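Local atomic coordinates of tengpin (Thermoanaerobacter tengcongensis, PDB entry 2VH4), a protein that probably inhibits serine proteases as a member of the serpin family, and is seen here in a latent conformation, in a structure of a loop C-sheet polymer. Residues 36-41 / 375-380; 270-275 / 357-362; 217-222 / 234-239; 32-37 / 350-355. All coordinates share one frame; numbering follows the deposited sequence.

Contact 1. Residues 36-41 / 375-380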
loop_
_atom_site.group_PDB
_atom_site.type_symbol
_atom_site.label_atom_id
_atom_site.label_comp_id
_atom_site.label_asym_id
_atom_site.label_seq_id
_atom_site.Cartn_x
_atom_site.Cartn_y
_atom_site.Cartn_z
ATOM N N LYS A 36 3.634 -9.199 -14.106
ATOM C CA LYS A 36 4.705 -8.222 -13.965
ATOM C C LYS A 36 5.803 -8.739 -13.045
ATOM O O LYS A 36 5.546 -9.144 -11.906
ATOM C CB LYS A 36 4.156 -6.893 -13.461
ATOM C CG LYS A 36 3.278 -6.162 -14.474
ATOM C CD LYS A 36 2.315 -5.227 -13.754
ATOM C CE LYS A 36 1.606 -4.289 -14.707
ATOM N NZ LYS A 36 0.601 -3.456 -13.986
ATOM N N GLU A 37 7.023 -8.739 -13.571
ATOM C CA GLU A 37 8.195 -9.201 -12.854
ATOM C C GLU A 37 8.491 -8.245 -11.693
ATOM O O GLU A 37 8.657 -8.678 -10.548
ATOM C CB GLU A 37 9.378 -9.293 -13.823
ATOM C CG GLU A 37 10.620 -9.960 -13.269
ATOM C CD GLU A 37 11.731 -10.055 -14.305
ATOM O OE1 GLU A 37 11.709 -11.001 -15.126
ATOM O OE2 GLU A 37 12.625 -9.182 -14.296
ATOM N N ASN A 38 8.548 -6.949 -11.992
ATOM C CA ASN A 38 8.648 -5.931 -10.951
ATOM C C ASN A 38 7.257 -5.510 -10.492
ATOM O O ASN A 38 6.434 -5.067 -11.301
ATOM C CB ASN A 38 9.435 -4.703 -11.436
ATOM C CG ASN A 38 10.904 -5.004 -11.719
ATOM O OD1 ASN A 38 11.501 -5.907 -11.138
ATOM N ND2 ASN A 38 11.496 -4.220 -12.611
ATOM N N SER A 39 6.990 -5.672 -9.201
ATOM C CA SER A 39 5.743 -5.177 -8.606
ATOM C C SER A 39 5.979 -4.637 -7.200
ATOM O O SER A 39 6.951 -5.006 -6.551
ATOM C CB SER A 39 4.650 -6.258 -8.616
ATOM O OG SER A 39 4.889 -7.240 -7.643
ATOM N N LEU A 40 5.099 -3.752 -6.745
ATOM C CA LEU A 40 5.223 -3.156 -5.419
ATOM C C LEU A 40 3.896 -2.589 -4.952
ATOM O O LEU A 40 3.279 -1.776 -5.640
ATOM C CB LEU A 40 6.291 -2.051 -5.400
ATOM C CG LEU A 40 6.481 -1.288 -4.084
ATOM C CD1 LEU A 40 7.148 -2.155 -3.022
ATOM C CD2 LEU A 40 7.283 -0.017 -4.318
ATOM N N ILE A 41 3.458 -3.033 -3.780
ATOM C CA ILE A 41 2.257 -2.492 -3.169
ATOM C C ILE A 41 2.569 -1.954 -1.776
ATOM O O ILE A 41 3.523 -2.390 -1.122
ATOM C CB ILE A 41 1.083 -3.517 -3.149
ATOM C CG1 ILE A 41 1.364 -4.680 -2.196
ATOM C CG2 ILE A 41 0.798 -4.047 -4.556
ATOM C CD1 ILE A 41 0.109 -5.331 -1.663
ATOM N N GLY A 375 6.672 -6.216 -2.168
ATOM C CA GLY A 375 6.823 -6.294 -3.618
ATOM C C GLY A 375 7.657 -7.450 -4.132
ATOM O O GLY A 375 8.107 -8.294 -3.355
ATOM N N THR A 376 7.850 -7.490 -5.451
ATOM C CA THR A 376 8.627 -8.558 -6.104
ATOM C C THR A 376 9.614 -7.986 -7.122
ATOM O O THR A 376 9.332 -6.970 -7.764
ATOM C CB THR A 376 7.720 -9.614 -6.825
ATOM O OG1 THR A 376 6.963 -8.988 -7.869
ATOM C CG2 THR A 376 6.764 -10.275 -5.862
ATOM N N VAL A 377 10.772 -8.637 -7.240
ATOM C CA VAL A 377 11.755 -8.347 -8.294
ATOM C C VAL A 377 12.323 -9.644 -8.854
ATOM O O VAL A 377 12.279 -10.684 -8.193
ATOM C CB VAL A 377 12.954 -7.481 -7.806
ATOM C CG1 VAL A 377 12.594 -6.023 -7.791
ATOM C CG2 VAL A 377 13.449 -7.928 -6.439
ATOM N N LEU A 378 12.863 -9.563 -10.068
ATOM C CA LEU A 378 13.595 -10.664 -10.691
ATOM C C LEU A 378 12.723 -11.851 -11.065
ATOM O O LEU A 378 11.566 -11.962 -10.646
ATOM C CB LEU A 378 14.761 -11.132 -9.808
ATOM C CG LEU A 378 15.894 -10.151 -9.494
ATOM C CD1 LEU A 378 16.895 -10.807 -8.552
ATOM C CD2 LEU A 378 16.583 -9.653 -10.769
ATOM N N SER A 379 13.304 -12.741 -11.864
ATOM C CA SER A 379 12.654 -13.977 -12.240
ATOM C C SER A 379 13.634 -15.113 -12.002
ATOM O O SER A 379 14.493 -15.402 -12.840
ATOM C CB SER A 379 12.211 -13.918 -13.692
ATOM O OG SER A 379 11.065 -14.718 -13.876
ATOM N N LEU A 380 13.505 -15.729 -10.831
ATOM C CA LEU A 380 14.412 -16.773 -10.365
ATOM C C LEU A 380 14.119 -18.115 -11.037
ATOM O O LEU A 380 14.991 -18.987 -11.107
ATOM C CB LEU A 380 14.314 -16.910 -8.838
ATOM C CG LEU A 380 14.482 -15.653 -7.969
ATOM C CD1 LEU A 380 14.013 -15.893 -6.543
ATOM C CD2 LEU A 380 15.919 -15.171 -7.979
HETATM O O HOH W 1 9.072 -11.204 -9.703
HETATM O O HOH W 2 13.210 -7.710 -12.172
#

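Contact 2. Residues 270-275 / 357-362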
loop_
_atom_site.group_PDB
_atom_site.type_symbol
_atom_site.label_atom_id
_atom_site.label_comp_id
_atom_site.label_asym_id
_atom_site.label_seq_id
_atom_site.Cartn_x
_atom_site.Cartn_y
_atom_site.Cartn_z
ATOM N N SER A 270 22.810 -11.591 -0.409
ATOM C CA SER A 270 22.908 -10.915 -1.708
ATOM C C SER A 270 21.615 -10.171 -1.993
ATOM O O SER A 270 20.560 -10.790 -2.151
ATOM C CB SER A 270 23.165 -11.918 -2.835
ATOM O OG SER A 270 24.210 -12.807 -2.503
ATOM N N LEU A 271 21.698 -8.847 -2.066
ATOM C CA LEU A 271 20.527 -8.016 -2.314
ATOM C C LEU A 271 20.624 -7.304 -3.663
ATOM O O LEU A 271 21.515 -6.471 -3.862
ATOM C CB LEU A 271 20.342 -7.007 -1.168
ATOM C CG LEU A 271 19.320 -5.859 -1.249
ATOM C CD1 LEU A 271 17.953 -6.308 -1.747
ATOM C CD2 LEU A 271 19.191 -5.170 0.101
ATOM N N PRO A 272 19.699 -7.625 -4.595
ATOM C CA PRO A 272 19.673 -6.948 -5.889
ATOM C C PRO A 272 19.367 -5.460 -5.748
ATOM O O PRO A 272 18.513 -5.063 -4.945
ATOM C CB PRO A 272 18.529 -7.651 -6.632
ATOM C CG PRO A 272 17.658 -8.195 -5.557
ATOM C CD PRO A 272 18.629 -8.634 -4.498
ATOM N N LYS A 273 20.083 -4.655 -6.522
ATOM C CA LYS A 273 19.825 -3.234 -6.629
ATOM C C LYS A 273 18.693 -3.079 -7.637
ATOM O O LYS A 273 18.728 -3.688 -8.704
ATOM C CB LYS A 273 21.095 -2.530 -7.112
ATOM C CG LYS A 273 21.063 -1.012 -7.127
ATOM C CD LYS A 273 22.471 -0.466 -7.333
ATOM C CE LYS A 273 22.464 1.034 -7.568
ATOM N NZ LYS A 273 23.842 1.556 -7.726
ATOM N N PHE A 274 17.671 -2.302 -7.287
ATOM C CA PHE A 274 16.538 -2.088 -8.192
ATOM C C PHE A 274 15.841 -0.759 -7.996
ATOM O O PHE A 274 15.797 -0.211 -6.889
ATOM C CB PHE A 274 15.527 -3.242 -8.143
ATOM C CG PHE A 274 14.992 -3.552 -6.765
ATOM C CD1 PHE A 274 13.883 -2.878 -6.261
ATOM C CD2 PHE A 274 15.571 -4.556 -5.991
ATOM C CE1 PHE A 274 13.371 -3.182 -4.994
ATOM C CE2 PHE A 274 15.065 -4.866 -4.719
ATOM C CZ PHE A 274 13.963 -4.173 -4.225
ATOM N N LYS A 275 15.310 -0.247 -9.101
ATOM C CA LYS A 275 14.578 1.003 -9.117
ATOM C C LYS A 275 13.491 0.917 -10.179
ATOM O O LYS A 275 13.792 0.731 -11.360
ATOM C CB LYS A 275 15.519 2.178 -9.412
ATOM C CG LYS A 275 14.808 3.504 -9.601
ATOM C CD LYS A 275 15.788 4.638 -9.855
ATOM C CE LYS A 275 15.063 5.929 -10.174
ATOM N NZ LYS A 275 14.600 5.948 -11.595
ATOM N N ARG A 357 8.879 -17.563 -10.493
ATOM C CA ARG A 357 9.336 -17.493 -9.104
ATOM C C ARG A 357 9.993 -16.142 -8.804
ATOM O O ARG A 357 11.005 -15.792 -9.417
ATOM C CB ARG A 357 10.294 -18.647 -8.784
ATOM C CG ARG A 357 10.575 -18.819 -7.293
ATOM C CD ARG A 357 11.306 -20.131 -6.999
ATOM N NE ARG A 357 12.761 -19.969 -6.964
ATOM C CZ ARG A 357 13.582 -20.239 -7.980
ATOM N NH1 ARG A 357 14.890 -20.056 -7.835
ATOM N NH2 ARG A 357 13.104 -20.685 -9.143
ATOM N N PRO A 358 9.404 -15.368 -7.873
ATOM C CA PRO A 358 9.932 -14.049 -7.538
ATOM C C PRO A 358 10.830 -13.995 -6.302
ATOM O O PRO A 358 10.621 -14.739 -5.338
ATOM C CB PRO A 358 8.659 -13.252 -7.256
ATOM C CG PRO A 358 7.677 -14.292 -6.698
ATOM C CD PRO A 358 8.170 -15.663 -7.119
ATOM N N PHE A 359 11.817 -13.104 -6.345
ATOM C CA PHE A 359 12.512 -12.645 -5.146
ATOM C C PHE A 359 11.519 -11.722 -4.456
ATOM O O PHE A 359 11.164 -10.669 -4.995
ATOM C CB PHE A 359 13.796 -11.885 -5.527
ATOM C CG PHE A 359 14.552 -11.303 -4.355
ATOM C CD1 PHE A 359 15.731 -11.893 -3.913
ATOM C CD2 PHE A 359 14.109 -10.145 -3.712
ATOM C CE1 PHE A 359 16.448 -11.353 -2.834
ATOM C CE2 PHE A 359 14.819 -9.600 -2.630
ATOM C CZ PHE A 359 15.987 -10.206 -2.194
ATOM N N ILE A 360 11.063 -12.127 -3.272
ATOM C CA ILE A 360 10.088 -11.348 -2.511
ATOM C C ILE A 360 10.771 -10.433 -1.489
ATOM O O ILE A 360 11.784 -10.801 -0.885
ATOM C CB ILE A 360 9.032 -12.272 -1.841
ATOM C CG1 ILE A 360 8.152 -12.928 -2.910
ATOM C CG2 ILE A 360 8.162 -11.510 -0.830
ATOM C CD1 ILE A 360 7.640 -14.300 -2.530
ATOM N N PHE A 361 10.210 -9.239 -1.305
ATOM C CA PHE A 361 10.708 -8.307 -0.292
ATOM C C PHE A 361 9.617 -7.479 0.391
ATOM O O PHE A 361 8.503 -7.339 -0.116
ATOM C CB PHE A 361 11.787 -7.385 -0.874
ATOM C CG PHE A 361 11.271 -6.396 -1.870
ATOM C CD1 PHE A 361 10.801 -5.150 -1.454
ATOM C CD2 PHE A 361 11.270 -6.699 -3.225
ATOM C CE1 PHE A 361 10.318 -4.225 -2.371
ATOM C CE2 PHE A 361 10.792 -5.785 -4.156
ATOM C CZ PHE A 361 10.311 -4.541 -3.728
ATOM N N ALA A 362 9.970 -6.909 1.537
ATOM C CA ALA A 362 9.075 -6.022 2.270
ATOM C C ALA A 362 9.865 -5.005 3.088
ATOM O O ALA A 362 10.948 -5.300 3.584
ATOM C CB ALA A 362 8.152 -6.839 3.181
#

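Contact 3. Residues 217-222 / 234-239. Unlike the reference sequence in segment 217-222: Ile-219 (reference Val).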
loop_
_atom_site.group_PDB
_atom_site.type_symbol
_atom_site.label_atom_id
_atom_site.label_comp_id
_atom_site.label_asym_id
_atom_site.label_seq_id
_atom_site.Cartn_x
_atom_site.Cartn_y
_atom_site.Cartn_z
ATOM N N ASN A 217 9.231 -23.578 3.398
ATOM C CA ASN A 217 9.136 -23.286 1.973
ATOM C C ASN A 217 9.945 -22.066 1.526
ATOM O O ASN A 217 9.785 -21.602 0.393
ATOM C CB ASN A 217 7.663 -23.129 1.559
ATOM C CG ASN A 217 6.853 -22.259 2.528
ATOM O OD1 ASN A 217 7.382 -21.688 3.490
ATOM N ND2 ASN A 217 5.554 -22.163 2.267
ATOM N N ALA A 218 10.816 -21.558 2.401
ATOM C CA ALA A 218 11.561 -20.332 2.111
ATOM C C ALA A 218 12.813 -20.096 2.952
ATOM O O ALA A 218 12.965 -20.624 4.051
ATOM C CB ALA A 218 10.636 -19.112 2.205
ATOM N N ILE A 219 13.703 -19.283 2.395
ATOM C CA ILE A 219 14.886 -18.772 3.076
ATOM C C ILE A 219 14.862 -17.242 2.982
ATOM O O ILE A 219 14.201 -16.686 2.102
ATOM C CB ILE A 219 16.171 -19.406 2.476
ATOM C CG1 ILE A 219 16.826 -20.326 3.498
ATOM C CG2 ILE A 219 17.184 -18.369 2.027
ATOM C CD1 ILE A 219 16.189 -21.678 3.602
ATOM N N GLY A 220 15.541 -16.558 3.898
ATOM C CA GLY A 220 15.586 -15.097 3.831
ATOM C C GLY A 220 16.467 -14.431 4.865
ATOM O O GLY A 220 17.153 -15.107 5.644
ATOM N N PHE A 221 16.447 -13.098 4.854
ATOM C CA PHE A 221 17.147 -12.297 5.850
ATOM C C PHE A 221 16.448 -10.977 6.116
ATOM O O PHE A 221 15.601 -10.542 5.342
ATOM C CB PHE A 221 18.611 -12.059 5.455
ATOM C CG PHE A 221 18.790 -11.199 4.231
ATOM C CD1 PHE A 221 18.908 -9.811 4.347
ATOM C CD2 PHE A 221 18.865 -11.775 2.963
ATOM C CE1 PHE A 221 19.081 -9.014 3.220
ATOM C CE2 PHE A 221 19.038 -10.981 1.829
ATOM C CZ PHE A 221 19.148 -9.603 1.959
ATOM N N VAL A 222 16.808 -10.348 7.227
ATOM C CA VAL A 222 16.301 -9.035 7.575
ATOM C C VAL A 222 17.486 -8.073 7.738
ATOM O O VAL A 222 18.435 -8.363 8.471
ATOM C CB VAL A 222 15.453 -9.080 8.860
ATOM C CG1 VAL A 222 14.791 -7.736 9.104
ATOM C CG2 VAL A 222 14.389 -10.171 8.763
ATOM N N ALA A 234 13.822 -9.755 3.083
ATOM C CA ALA A 234 14.045 -10.411 1.798
ATOM C C ALA A 234 13.781 -11.912 1.915
ATOM O O ALA A 234 14.287 -12.577 2.822
ATOM C CB ALA A 234 15.452 -10.149 1.305
ATOM N N ILE A 235 12.970 -12.434 1.001
ATOM C CA ILE A 235 12.511 -13.813 1.080
ATOM C C ILE A 235 12.726 -14.513 -0.245
ATOM O O ILE A 235 12.318 -14.021 -1.296
ATOM C CB ILE A 235 11.025 -13.910 1.490
ATOM C CG1 ILE A 235 10.821 -13.344 2.894
ATOM C CG2 ILE A 235 10.530 -15.358 1.406
ATOM C CD1 ILE A 235 9.371 -13.189 3.291
ATOM N N LEU A 236 13.371 -15.667 -0.172
ATOM C CA LEU A 236 13.687 -16.477 -1.332
ATOM C C LEU A 236 12.866 -17.759 -1.220
ATOM O O LEU A 236 13.229 -18.662 -0.473
ATOM C CB LEU A 236 15.188 -16.795 -1.316
ATOM C CG LEU A 236 16.074 -16.695 -2.555
ATOM C CD1 LEU A 236 15.977 -15.332 -3.216
ATOM C CD2 LEU A 236 17.511 -16.963 -2.155
ATOM N N PRO A 237 11.729 -17.832 -1.936
ATOM C CA PRO A 237 10.930 -19.061 -1.890
ATOM C C PRO A 237 11.627 -20.230 -2.593
ATOM O O PRO A 237 12.405 -20.019 -3.528
ATOM C CB PRO A 237 9.636 -18.675 -2.611
ATOM C CG PRO A 237 9.984 -17.532 -3.458
ATOM C CD PRO A 237 11.123 -16.807 -2.804
ATOM N N ASP A 238 11.346 -21.444 -2.120
ATOM C CA ASP A 238 11.947 -22.678 -2.633
ATOM C C ASP A 238 11.600 -22.962 -4.090
ATOM O O ASP A 238 10.577 -22.500 -4.596
ATOM C CB ASP A 238 11.489 -23.867 -1.781
ATOM C CG ASP A 238 12.463 -24.204 -0.670
ATOM O OD1 ASP A 238 12.103 -24.036 0.513
ATOM O OD2 ASP A 238 13.592 -24.644 -0.980
ATOM N N GLU A 239 12.461 -23.732 -4.751
ATOM C CA GLU A 239 12.187 -24.245 -6.095
ATOM C C GLU A 239 11.447 -25.585 -6.037
ATOM O O GLU A 239 10.768 -25.970 -6.989
ATOM C CB GLU A 239 13.485 -24.394 -6.893
#

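Contact 4. Residues 32-37 / 350-355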
loop_
_atom_site.group_PDB
_atom_site.type_symbol
_atom_site.label_atom_id
_atom_site.label_comp_id
_atom_site.label_asym_id
_atom_site.label_seq_id
_atom_site.Cartn_x
_atom_site.Cartn_y
_atom_site.Cartn_z
ATOM N N SER A 32 -2.725 -9.270 -5.500
ATOM C CA SER A 32 -2.191 -8.172 -6.308
ATOM C C SER A 32 -1.201 -8.641 -7.382
ATOM O O SER A 32 -1.208 -8.129 -8.508
ATOM C CB SER A 32 -1.480 -7.142 -5.423
ATOM O OG SER A 32 -2.371 -6.515 -4.520
ATOM N N ILE A 33 -0.334 -9.588 -7.028
ATOM C CA ILE A 33 0.749 -10.002 -7.922
ATOM C C ILE A 33 0.225 -10.579 -9.235
ATOM O O ILE A 33 -0.788 -11.285 -9.260
ATOM C CB ILE A 33 1.753 -10.962 -7.245
ATOM C CG1 ILE A 33 1.076 -12.277 -6.827
ATOM C CG2 ILE A 33 2.416 -10.262 -6.056
ATOM C CD1 ILE A 33 2.034 -13.437 -6.633
ATOM N N ASP A 34 0.911 -10.248 -10.325
ATOM C CA ASP A 34 0.494 -10.671 -11.654
ATOM C C ASP A 34 1.699 -11.040 -12.513
ATOM O O ASP A 34 2.746 -11.412 -11.978
ATOM C CB ASP A 34 -0.374 -9.591 -12.313
ATOM C CG ASP A 34 0.316 -8.234 -12.403
ATOM O OD1 ASP A 34 1.409 -8.049 -11.812
ATOM O OD2 ASP A 34 -0.261 -7.343 -13.072
ATOM N N ASP A 35 1.547 -10.949 -13.833
ATOM C CA ASP A 35 2.613 -11.308 -14.769
ATOM C C ASP A 35 3.836 -10.398 -14.645
ATOM O O ASP A 35 4.937 -10.778 -15.036
ATOM C CB ASP A 35 2.100 -11.301 -16.215
ATOM C CG ASP A 35 2.235 -9.936 -16.883
ATOM O OD1 ASP A 35 1.528 -8.989 -16.471
ATOM O OD2 ASP A 35 3.046 -9.813 -17.829
ATOM N N LYS A 36 3.634 -9.199 -14.106
ATOM C CA LYS A 36 4.705 -8.222 -13.965
ATOM C C LYS A 36 5.803 -8.739 -13.045
ATOM O O LYS A 36 5.546 -9.144 -11.906
ATOM C CB LYS A 36 4.156 -6.893 -13.461
ATOM C CG LYS A 36 3.278 -6.162 -14.474
ATOM C CD LYS A 36 2.315 -5.227 -13.754
ATOM C CE LYS A 36 1.606 -4.289 -14.707
ATOM N NZ LYS A 36 0.601 -3.456 -13.986
ATOM N N GLU A 37 7.023 -8.739 -13.571
ATOM C CA GLU A 37 8.195 -9.201 -12.854
ATOM C C GLU A 37 8.491 -8.245 -11.693
ATOM O O GLU A 37 8.657 -8.678 -10.548
ATOM C CB GLU A 37 9.378 -9.293 -13.823
ATOM C CG GLU A 37 10.620 -9.960 -13.269
ATOM C CD GLU A 37 11.731 -10.055 -14.305
ATOM O OE1 GLU A 37 11.709 -11.001 -15.126
ATOM O OE2 GLU A 37 12.625 -9.182 -14.296
ATOM N N PHE A 350 -9.069 -6.443 -16.711
ATOM C CA PHE A 350 -8.415 -7.723 -16.993
ATOM C C PHE A 350 -7.372 -7.969 -15.910
ATOM O O PHE A 350 -6.891 -7.022 -15.279
ATOM C CB PHE A 350 -7.724 -7.746 -18.364
ATOM C CG PHE A 350 -8.620 -7.397 -19.522
ATOM C CD1 PHE A 350 -9.989 -7.674 -19.498
ATOM C CD2 PHE A 350 -8.079 -6.822 -20.668
ATOM C CE1 PHE A 350 -10.805 -7.352 -20.578
ATOM C CE2 PHE A 350 -8.886 -6.498 -21.758
ATOM C CZ PHE A 350 -10.253 -6.763 -21.711
ATOM N N LYS A 351 -7.012 -9.234 -15.709
ATOM C CA LYS A 351 -6.055 -9.602 -14.675
ATOM C C LYS A 351 -5.169 -10.751 -15.143
ATOM O O LYS A 351 -5.657 -11.732 -15.700
ATOM C CB LYS A 351 -6.802 -10.000 -13.402
ATOM C CG LYS A 351 -6.048 -9.724 -12.116
ATOM C CD LYS A 351 -6.845 -10.224 -10.909
ATOM C CE LYS A 351 -6.180 -9.854 -9.595
ATOM N NZ LYS A 351 -4.860 -10.529 -9.439
ATOM N N THR A 352 -3.866 -10.628 -14.918
ATOM C CA THR A 352 -2.935 -11.694 -15.285
ATOM C C THR A 352 -2.443 -12.473 -14.058
ATOM O O THR A 352 -2.436 -11.958 -12.938
ATOM C CB THR A 352 -1.757 -11.153 -16.118
ATOM O OG1 THR A 352 -1.032 -10.181 -15.359
ATOM C CG2 THR A 352 -2.265 -10.496 -17.391
ATOM N N VAL A 353 -2.049 -13.723 -14.277
ATOM C CA VAL A 353 -1.585 -14.593 -13.198
ATOM C C VAL A 353 -0.056 -14.657 -13.172
ATOM O O VAL A 353 0.583 -14.757 -14.217
ATOM C CB VAL A 353 -2.159 -16.036 -13.325
ATOM C CG1 VAL A 353 -1.958 -16.816 -12.025
ATOM C CG2 VAL A 353 -3.640 -16.006 -13.690
ATOM N N LYS A 354 0.512 -14.596 -11.970
ATOM C CA LYS A 354 1.946 -14.796 -11.758
ATOM C C LYS A 354 2.338 -16.252 -12.032
ATOM O O LYS A 354 1.735 -17.179 -11.493
ATOM C CB LYS A 354 2.328 -14.389 -10.328
ATOM C CG LYS A 354 3.776 -14.687 -9.943
ATOM C CD LYS A 354 4.760 -13.728 -10.594
ATOM C CE LYS A 354 5.044 -12.544 -9.698
ATOM N NZ LYS A 354 5.844 -11.512 -10.400
ATOM N N LEU A 355 3.347 -16.443 -12.872
ATOM C CA LEU A 355 3.789 -17.785 -13.250
ATOM C C LEU A 355 5.259 -18.044 -12.908
ATOM O O LEU A 355 5.702 -19.191 -12.885
ATOM C CB LEU A 355 3.543 -18.024 -14.742
HETATM O O HOH W 3 -1.160 -14.070 -9.811
HETATM O O HOH W 4 -2.790 -7.975 -14.235
HETATM O O HOH W 5 6.101 -12.428 -13.690
HETATM O O HOH W 1 9.072 -11.204 -9.703
#

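Contact 1. Residues 36-41 / 375-380
Two backbone bonds join Ser-39 and Thr-376, the hydrogen-bonded pair of this antiparallel ladder. Ser-39 N gives its proton to Thr-376 O at 3.0 Å, nearly straight, and Thr-376 N returns a bond of 2.9 Å to Ser-39 O. That second carbonyl has another donor as well, the hydroxyl of Tyr-276. On the same face the two side chains meet hydroxyl to hydroxyl: Ser-39 OG and Thr-376 OG1 are 2.7 Å apart, and either could be the donor. Both oxygens sit between their own backbone N and carbonyl carbon (chi1 74° and 62°), which brings them together above the ladder. Thr-376 OG1 also lies 3.2 Å from Glu-37 O, a second possible acceptor for its proton.

Next along, Leu-40 CA and Gly-375 CA come within 4.0 Å, a close approach at a residue with no side chain. In the other direction the strands part, and water takes over from direct bonds. One molecule donates to both Glu-37 O and Leu-378 O; another donates to Glu-37 OE2 and Asn-38 OD1 while accepting from Leu-378 N. Outermost, the extended Glu-37 chain runs alongside the departing backbone, CG 3.4 Å from Leu-378 O and OE1 against Ser-379 CB. Asn-38 OD1 rests on Val-377 CG1.

Strand 39-41 thus adds itself to the edge of strand 371-377 in serpin sheet B. The buried hydroxyls lean on each other, with Glu-37 O in reserve for the threonine, whereas the partly exposed end depends on solvent to bridge the two backbones.

Contact 2. Residues 270-275 / 357-362
Phe-274 and Phe-361 reach for each other from opposite directions, and their rings meet obliquely, with centroids 4.8 Å apart and planes at 39°. The overlap is made by the far end of Phe-274: its CZ lies over one face of the Phe-361 ring, toward the rim, 3.6 Å from Phe-361 CE2, and its CE1 comes equally close, 3.6 Å, to Phe-361 CZ. Both residues carry CG between the backbone N and the carbonyl carbon (chi1 55° in Phe-274), a setting that stands each ring up from its strand toward the other.

Phe-359 behaves differently. Its CG swings opposite the backbone N, chi1 177°, and the ring leans out to meet Pro-272, whose CD sits over one face in a CH-pi contact, 4.2 Å from the centroid. The nearest ring carbon to Pro-272 CD is Phe-359 CZ at 3.8 Å. These side chains fill the space between two layers of the serpin fold. Strand 359-365 lies within sheet B, with strands 230-237 and 371-377 beside it, while strand 263-281 passes on into sheet A. Where segment 270-272 crosses segment 359-362 the two are almost at right angles and their axes come no nearer than 9.9 Å, so the contact is side chain on side chain.

Val-377 packs against all three phenylalanines, and Ile-324 against Phe-274 and Phe-361. Leu-271 takes a smaller share: its CD1 approaches Phe-359 CZ at 4.4 Å, and the same side chain also touches Trp-178, Tyr-182 and Phe-232.

Contact 3. Residues 217-222 / 234-239
Ile-219 and Leu-236 exchange backbone hydrogen bonds in both directions, and the bond from Leu-236 N to Ile-219 O is short, 2.6 Å. Phe-221 and Ala-234 form a second such pair, with 3.0 Å from Ala-234 N to Phe-221 O. Past the strand ends the ladder gains one more rung, from Asp-238 N to Asn-217 O at 3.0 Å. Between the two bonded pairs, Gly-220 CA comes within 4.3 Å of Ile-235 CA.

The packing divides between the faces of this beta hairpin. On one, the methyl of Ala-234 lies over the Phe-221 ring as a CH-pi contact, CB 4.0 Å from the centroid and 22° off the normal. Further along that face Ile-219 CG2 approaches Leu-236 CB at 4.2 Å, more loosely and in an exposed setting. On the other face Ala-218 CB touches Ile-235 CG2 at 3.8 Å, and Tyr-246 of helix 243-249 covers both residues and Pro-237.

Strand 230-237 also bonds to strand 359-365, so the hairpin is an integral part of serpin sheet B. Its cohesion rests on an uninterrupted main-chain ladder, with apolar side chains on both faces, buried except at Ile-219 and Leu-236, and no charged pair across it.

Contact 4. Residues 32-37 / 350-355
Lys-354 lies across the loop formed by Ile-33 to Lys-36. Its CB starts between two partners, 3.4 Å from Asp-34 O and 3.8 Å from Ile-33 CD1, the two side chains crossing at about a right angle. CG keeps the contact with the isoleucine methyl. Bends at chi2 (74°) and chi3 (92°) then curl the chain round the Asp-34 carbonyl: CD and CE each pass 3.4 Å from that oxygen. At the tip, NZ donates to Lys-36 O at 2.8 Å, and a water that donates to Glu-37 O takes a weak bond from it. Within these two segments the ammonium group is therefore held mainly by one main-chain oxygen, with no carboxylate in direct contact.

Thr-352 grips the other side of the loop. Its OG1 donates to Asp-35 OD1 at 3.0 Å, meeting the anti side of the carboxylate 28° out of its plane. Two waters bridge the segments further, one backbone to backbone between Ile-33 O and Lys-354 N, the other from the Asp-34 carboxylate (OD2) to Thr-352 N.

Largely at the surface, the contact pins the connection from strand 330-342, probably the inserted reactive loop of this latent serpin, to strand 359-365 against the link between helix 15-32 and strand 39-41. Lys-351 NZ bonds to Asn-31 O near the end of that helix, its chain resting on helix 283-287, while Asp-34 OD1 reaches Tyr-278 of strand 263-281 weakly.

From the N terminus, the chain leaves helix 15-32 and at once opens two long loops from overlapping stretches: contact 4, closed at 350-355, and contact 1, closed at 375-380. Contact 3, a local hairpin at 217-222 and 234-239, opens and closes within both. Contact 2 follows in series; it starts at 270-275, inside the span of contact 4, but closes at 357-362, just beyond it, so these two cross, while contact 1 encloses contact 2 entirely. Contacts 1 and 3 build sheet B through strands 39-41, 371-377, 218-224 and 230-237. Contact 2 packs its strand 359-365 against strand 263-281, and contact 4 fastens the approach to strand 359-365 beside helix 15-32.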